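Local coordinates for protein trehalose-6-phosphate phosphatase (Neosartorya fumigata, PDB 5DXL) that is a phosphatase of the trehalose-phosphatase family in the HAD clan, with a HAD-type core domain and a smaller cap domain, at residues Asp109-Phe120 with Leu162-Val172. Numbering follows the deposited sequence.
Sequences DMGWQKEVMEVF and LEETVAKRWEV
The indole of Trp170 lies flat against the backbone at Gly111 and Trp112, where the chain leads into helix 112-125. The backbone N of Trp112 sits over the centre of its face, 3.3 Å from CE2. Trp112 CB covers the five-membered ring of the same indole, 3.8 Å from the centroid. Gly111, with no side chain, is consistent with the close fit here: Gly111 C is 3.6 Å from Trp170 CZ2. Two acidic residues meet the rim of this ring near its plane. Asp109 OD2 takes a weak hydrogen bond from Trp170 NE1 (3.4 Å), while its OD1 folds back to Gly111 N and closes an Asx turn. Glu115 OE1 touches CZ3 farther round, its carboxylate turned 80° from the ring.

Trp112 carries its CG between the backbone N and the carbonyl carbon (chi1 60°), which sets its indole edge-on to the face of Trp170. Val172 CG1 presses squarely on one face of the five-membered ring of Trp112, 3.4 Å from the centroid. Gln113 CG covers part of the opposite face.

Val166 fits its two branches into separate hollows. CG1 enters between Trp112 CB and Val116 CG2, and CG2 lies against the extended Glu115 chain, nearest to CD (3.6 Å). Leu162 forks similarly, with CD2 against Val119 and CD1 3.7 Å from Phe120 CE1.

Val183 of strand 180-185 touches Trp112, Leu162 and Val172. Helix 112-125, packed against the end of helix 148-164 and the turn leading into strand 172-177, lies on a four-stranded antiparallel sheet, consistent with the alpha/beta cap domain of HAD-clan trehalose phosphatases.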
loop_
_atom_site.group_PDB
_atom_site.type_symbol
_atom_site.label_atom_id
_atom_site.label_comp_id
_atom_site.label_asym_id
_atom_site.label_seq_id
_atom_site.Cartn_x
_atom_site.Cartn_y
_atom_site.Cartn_z
ATOM N N ASP A 109 14.427 -13.999 -6.207
ATOM C CA ASP A 109 14.692 -15.432 -6.108
ATOM C C ASP A 109 13.605 -16.084 -5.254
ATOM O O ASP A 109 13.590 -15.928 -4.037
ATOM C CB ASP A 109 16.092 -15.660 -5.516
ATOM C CG ASP A 109 16.399 -17.123 -5.222
ATOM O OD1 ASP A 109 15.591 -18.020 -5.532
ATOM O OD2 ASP A 109 17.493 -17.379 -4.671
HETATM N N MSE A 110 12.704 -16.830 -5.879
HETATM C CA MSE A 110 11.638 -17.453 -5.112
HETATM C C MSE A 110 11.951 -18.915 -4.789
HETATM O O MSE A 110 11.049 -19.741 -4.627
HETATM C CB MSE A 110 10.311 -17.316 -5.847
HETATM C CG MSE A 110 9.866 -15.857 -5.895
HETATM SE SE MSE A 110 8.038 -15.649 -6.526
HETATM C CE MSE A 110 8.413 -15.775 -8.448
ATOM N N GLY A 111 13.242 -19.218 -4.676
ATOM C CA GLY A 111 13.674 -20.545 -4.266
ATOM C C GLY A 111 13.087 -20.953 -2.923
ATOM O O GLY A 111 12.936 -22.147 -2.658
ATOM N N TRP A 112 12.773 -19.959 -2.091
ATOM C CA TRP A 112 12.145 -20.214 -0.789
ATOM C C TRP A 112 10.843 -20.993 -0.931
ATOM O O TRP A 112 10.459 -21.747 -0.026
ATOM C CB TRP A 112 11.893 -18.897 -0.034
ATOM C CG TRP A 112 10.990 -17.920 -0.726
ATOM C CD1 TRP A 112 11.371 -16.885 -1.540
ATOM C CD2 TRP A 112 9.558 -17.861 -0.646
ATOM N NE1 TRP A 112 10.265 -16.195 -1.975
ATOM C CE2 TRP A 112 9.140 -16.768 -1.440
ATOM C CE3 TRP A 112 8.590 -18.620 0.023
ATOM C CZ2 TRP A 112 7.797 -16.426 -1.594
ATOM C CZ3 TRP A 112 7.256 -18.278 -0.130
ATOM C CH2 TRP A 112 6.872 -17.193 -0.933
ATOM N N GLN A 113 10.162 -20.838 -2.062
ATOM C CA GLN A 113 8.886 -21.515 -2.252
ATOM C C GLN A 113 9.040 -23.038 -2.268
ATOM O O GLN A 113 8.152 -23.757 -1.829
ATOM C CB GLN A 113 8.202 -21.047 -3.530
ATOM C CG GLN A 113 7.756 -19.604 -3.450
ATOM C CD GLN A 113 6.655 -19.294 -4.431
ATOM O OE1 GLN A 113 6.219 -20.161 -5.183
ATOM N NE2 GLN A 113 6.191 -18.050 -4.426
ATOM N N LYS A 114 10.168 -23.518 -2.783
ATOM C CA LYS A 114 10.418 -24.949 -2.835
ATOM C C LYS A 114 10.490 -25.515 -1.418
ATOM O O LYS A 114 9.871 -26.531 -1.109
ATOM C CB LYS A 114 11.716 -25.253 -3.599
ATOM C CG LYS A 114 12.028 -26.745 -3.712
ATOM C CD LYS A 114 13.246 -27.013 -4.607
ATOM C CE LYS A 114 13.570 -28.502 -4.649
ATOM N NZ LYS A 114 14.533 -28.837 -5.732
ATOM N N GLU A 115 11.236 -24.841 -0.555
ATOM C CA GLU A 115 11.407 -25.331 0.808
ATOM C C GLU A 115 10.121 -25.185 1.617
ATOM O O GLU A 115 9.763 -26.070 2.389
ATOM C CB GLU A 115 12.550 -24.599 1.501
ATOM C CG GLU A 115 12.964 -25.243 2.810
ATOM C CD GLU A 115 14.275 -24.706 3.343
ATOM O OE1 GLU A 115 14.970 -23.991 2.594
ATOM O OE2 GLU A 115 14.606 -25.003 4.513
ATOM N N VAL A 116 9.421 -24.070 1.438
ATOM C CA VAL A 116 8.176 -23.858 2.173
ATOM C C VAL A 116 7.128 -24.892 1.778
ATOM O O VAL A 116 6.419 -25.412 2.640
ATOM C CB VAL A 116 7.629 -22.422 1.964
ATOM C CG1 VAL A 116 6.221 -22.276 2.566
ATOM C CG2 VAL A 116 8.565 -21.411 2.593
HETATM N N MSE A 117 7.039 -25.225 0.491
HETATM C CA MSE A 117 6.129 -26.276 0.046
HETATM C C MSE A 117 6.468 -27.624 0.698
HETATM O O MSE A 117 5.581 -28.347 1.146
HETATM C CB MSE A 117 6.157 -26.416 -1.478
HETATM C CG MSE A 117 5.446 -25.292 -2.223
HETATM SE SE MSE A 117 3.570 -25.114 -1.673
HETATM C CE MSE A 117 2.931 -26.838 -2.276
ATOM N N GLU A 118 7.758 -27.946 0.746
ATOM C CA GLU A 118 8.206 -29.204 1.326
ATOM C C GLU A 118 7.806 -29.276 2.802
ATOM O O GLU A 118 7.271 -30.294 3.265
ATOM C CB GLU A 118 9.721 -29.348 1.150
ATOM C CG GLU A 118 10.254 -30.736 1.414
ATOM C CD GLU A 118 11.693 -30.890 0.959
ATOM O OE1 GLU A 118 12.161 -30.043 0.162
ATOM O OE2 GLU A 118 12.354 -31.852 1.403
ATOM N N VAL A 119 8.051 -28.189 3.525
ATOM C CA VAL A 119 7.702 -28.096 4.937
ATOM C C VAL A 119 6.186 -28.130 5.143
ATOM O O VAL A 119 5.676 -28.889 5.970
ATOM C CB VAL A 119 8.275 -26.820 5.567
ATOM C CG1 VAL A 119 7.680 -26.571 6.953
ATOM C CG2 VAL A 119 9.795 -26.890 5.630
ATOM N N PHE A 120 5.458 -27.306 4.398
ATOM C CA PHE A 120 4.005 -27.327 4.512
ATOM C C PHE A 120 3.416 -28.701 4.153
ATOM O O PHE A 120 2.460 -29.153 4.787
ATOM C CB PHE A 120 3.372 -26.239 3.617
ATOM C CG PHE A 120 3.375 -24.845 4.210
ATOM C CD1 PHE A 120 3.775 -24.594 5.510
ATOM C CD2 PHE A 120 2.950 -23.767 3.432
ATOM C CE1 PHE A 120 3.758 -23.295 6.026
ATOM C CE2 PHE A 120 2.920 -22.471 3.940
ATOM C CZ PHE A 120 3.326 -22.233 5.233
ATOM N N LEU A 162 10.229 -22.499 10.174
ATOM C CA LEU A 162 10.387 -21.589 9.036
ATOM C C LEU A 162 11.207 -20.348 9.390
ATOM O O LEU A 162 12.016 -19.881 8.585
ATOM C CB LEU A 162 9.014 -21.174 8.498
ATOM C CG LEU A 162 8.272 -22.335 7.831
ATOM C CD1 LEU A 162 6.851 -21.957 7.463
ATOM C CD2 LEU A 162 9.035 -22.844 6.615
ATOM N N GLU A 163 10.994 -19.807 10.585
ATOM C CA GLU A 163 11.713 -18.609 11.010
ATOM C C GLU A 163 13.213 -18.857 11.149
ATOM O O GLU A 163 14.025 -17.973 10.871
ATOM C CB GLU A 163 11.149 -18.088 12.335
ATOM C CG GLU A 163 9.785 -17.425 12.209
ATOM C CD GLU A 163 9.121 -17.179 13.556
ATOM O OE1 GLU A 163 9.501 -17.844 14.545
ATOM O OE2 GLU A 163 8.218 -16.321 13.627
ATOM N N GLU A 164 13.574 -20.060 11.577
ATOM C CA GLU A 164 14.972 -20.382 11.844
ATOM C C GLU A 164 15.710 -20.884 10.611
ATOM O O GLU A 164 16.929 -21.054 10.637
ATOM C CB GLU A 164 15.061 -21.418 12.961
ATOM C CG GLU A 164 14.701 -20.852 14.319
ATOM C CD GLU A 164 14.522 -21.921 15.374
ATOM O OE1 GLU A 164 14.720 -23.116 15.061
ATOM O OE2 GLU A 164 14.179 -21.558 16.519
ATOM N N THR A 165 14.976 -21.128 9.531
ATOM C CA THR A 165 15.583 -21.664 8.322
ATOM C C THR A 165 15.300 -20.760 7.126
ATOM O O THR A 165 16.118 -19.906 6.771
ATOM C CB THR A 165 15.083 -23.102 8.026
ATOM O OG1 THR A 165 13.650 -23.120 7.966
ATOM C CG2 THR A 165 15.538 -24.063 9.122
ATOM N N VAL A 166 14.131 -20.944 6.524
ATOM C CA VAL A 166 13.748 -20.217 5.320
ATOM C C VAL A 166 13.881 -18.695 5.454
ATOM O O VAL A 166 14.423 -18.028 4.569
ATOM C CB VAL A 166 12.300 -20.569 4.924
ATOM C CG1 VAL A 166 11.878 -19.785 3.689
ATOM C CG2 VAL A 166 12.169 -22.066 4.688
ATOM N N ALA A 167 13.414 -18.148 6.571
ATOM C CA ALA A 167 13.383 -16.699 6.753
ATOM C C ALA A 167 14.767 -16.098 6.984
ATOM O O ALA A 167 14.937 -14.880 6.975
ATOM C CB ALA A 167 12.464 -16.341 7.906
ATOM N N LYS A 168 15.760 -16.946 7.208
ATOM C CA LYS A 168 17.111 -16.439 7.404
ATOM C C LYS A 168 17.930 -16.565 6.124
ATOM O O LYS A 168 19.016 -16.000 6.021
ATOM C CB LYS A 168 17.787 -17.164 8.571
ATOM C CG LYS A 168 17.214 -16.755 9.926
ATOM C CD LYS A 168 18.015 -17.307 11.092
ATOM C CE LYS A 168 17.858 -16.429 12.329
ATOM N NZ LYS A 168 18.647 -15.161 12.221
ATOM N N ARG A 169 17.397 -17.285 5.141
ATOM C CA ARG A 169 18.089 -17.442 3.867
ATOM C C ARG A 169 17.501 -16.561 2.767
ATOM O O ARG A 169 18.224 -16.066 1.905
ATOM C CB ARG A 169 18.066 -18.898 3.414
ATOM C CG ARG A 169 18.849 -19.116 2.131
ATOM C CD ARG A 169 18.922 -20.573 1.728
ATOM N NE ARG A 169 19.584 -20.711 0.432
ATOM C CZ ARG A 169 19.760 -21.866 -0.202
ATOM N NH1 ARG A 169 19.324 -22.998 0.338
ATOM N NH2 ARG A 169 20.373 -21.886 -1.378
ATOM N N TRP A 170 16.185 -16.384 2.783
ATOM C CA TRP A 170 15.531 -15.531 1.793
ATOM C C TRP A 170 14.833 -14.344 2.472
ATOM O O TRP A 170 14.537 -14.386 3.666
ATOM C CB TRP A 170 14.520 -16.335 0.968
ATOM C CG TRP A 170 15.103 -17.374 0.002
ATOM C CD1 TRP A 170 15.490 -17.169 -1.298
ATOM C CD2 TRP A 170 15.297 -18.769 0.259
ATOM N NE1 TRP A 170 15.933 -18.350 -1.855
ATOM C CE2 TRP A 170 15.823 -19.345 -0.917
ATOM C CE3 TRP A 170 15.089 -19.585 1.377
ATOM C CZ2 TRP A 170 16.133 -20.698 -1.008
ATOM C CZ3 TRP A 170 15.396 -20.925 1.284
ATOM C CH2 TRP A 170 15.913 -21.472 0.102
ATOM N N GLU A 171 14.577 -13.288 1.701
ATOM C CA GLU A 171 13.909 -12.092 2.204
ATOM C C GLU A 171 12.396 -12.303 2.251
ATOM O O GLU A 171 11.646 -11.736 1.460
ATOM C CB GLU A 171 14.242 -10.875 1.333
ATOM C CG GLU A 171 15.678 -10.397 1.462
ATOM C CD GLU A 171 16.036 -10.008 2.886
ATOM O OE1 GLU A 171 15.275 -9.232 3.506
ATOM O OE2 GLU A 171 17.076 -10.484 3.389
ATOM N N VAL A 172 11.965 -13.149 3.171
ATOM C CA VAL A 172 10.551 -13.464 3.322
ATOM C C VAL A 172 10.157 -13.296 4.769
ATOM O O VAL A 172 11.004 -13.276 5.661
ATOM C CB VAL A 172 10.216 -14.909 2.876
ATOM C CG1 VAL A 172 10.514 -15.095 1.391
ATOM C CG2 VAL A 172 10.977 -15.939 3.718
#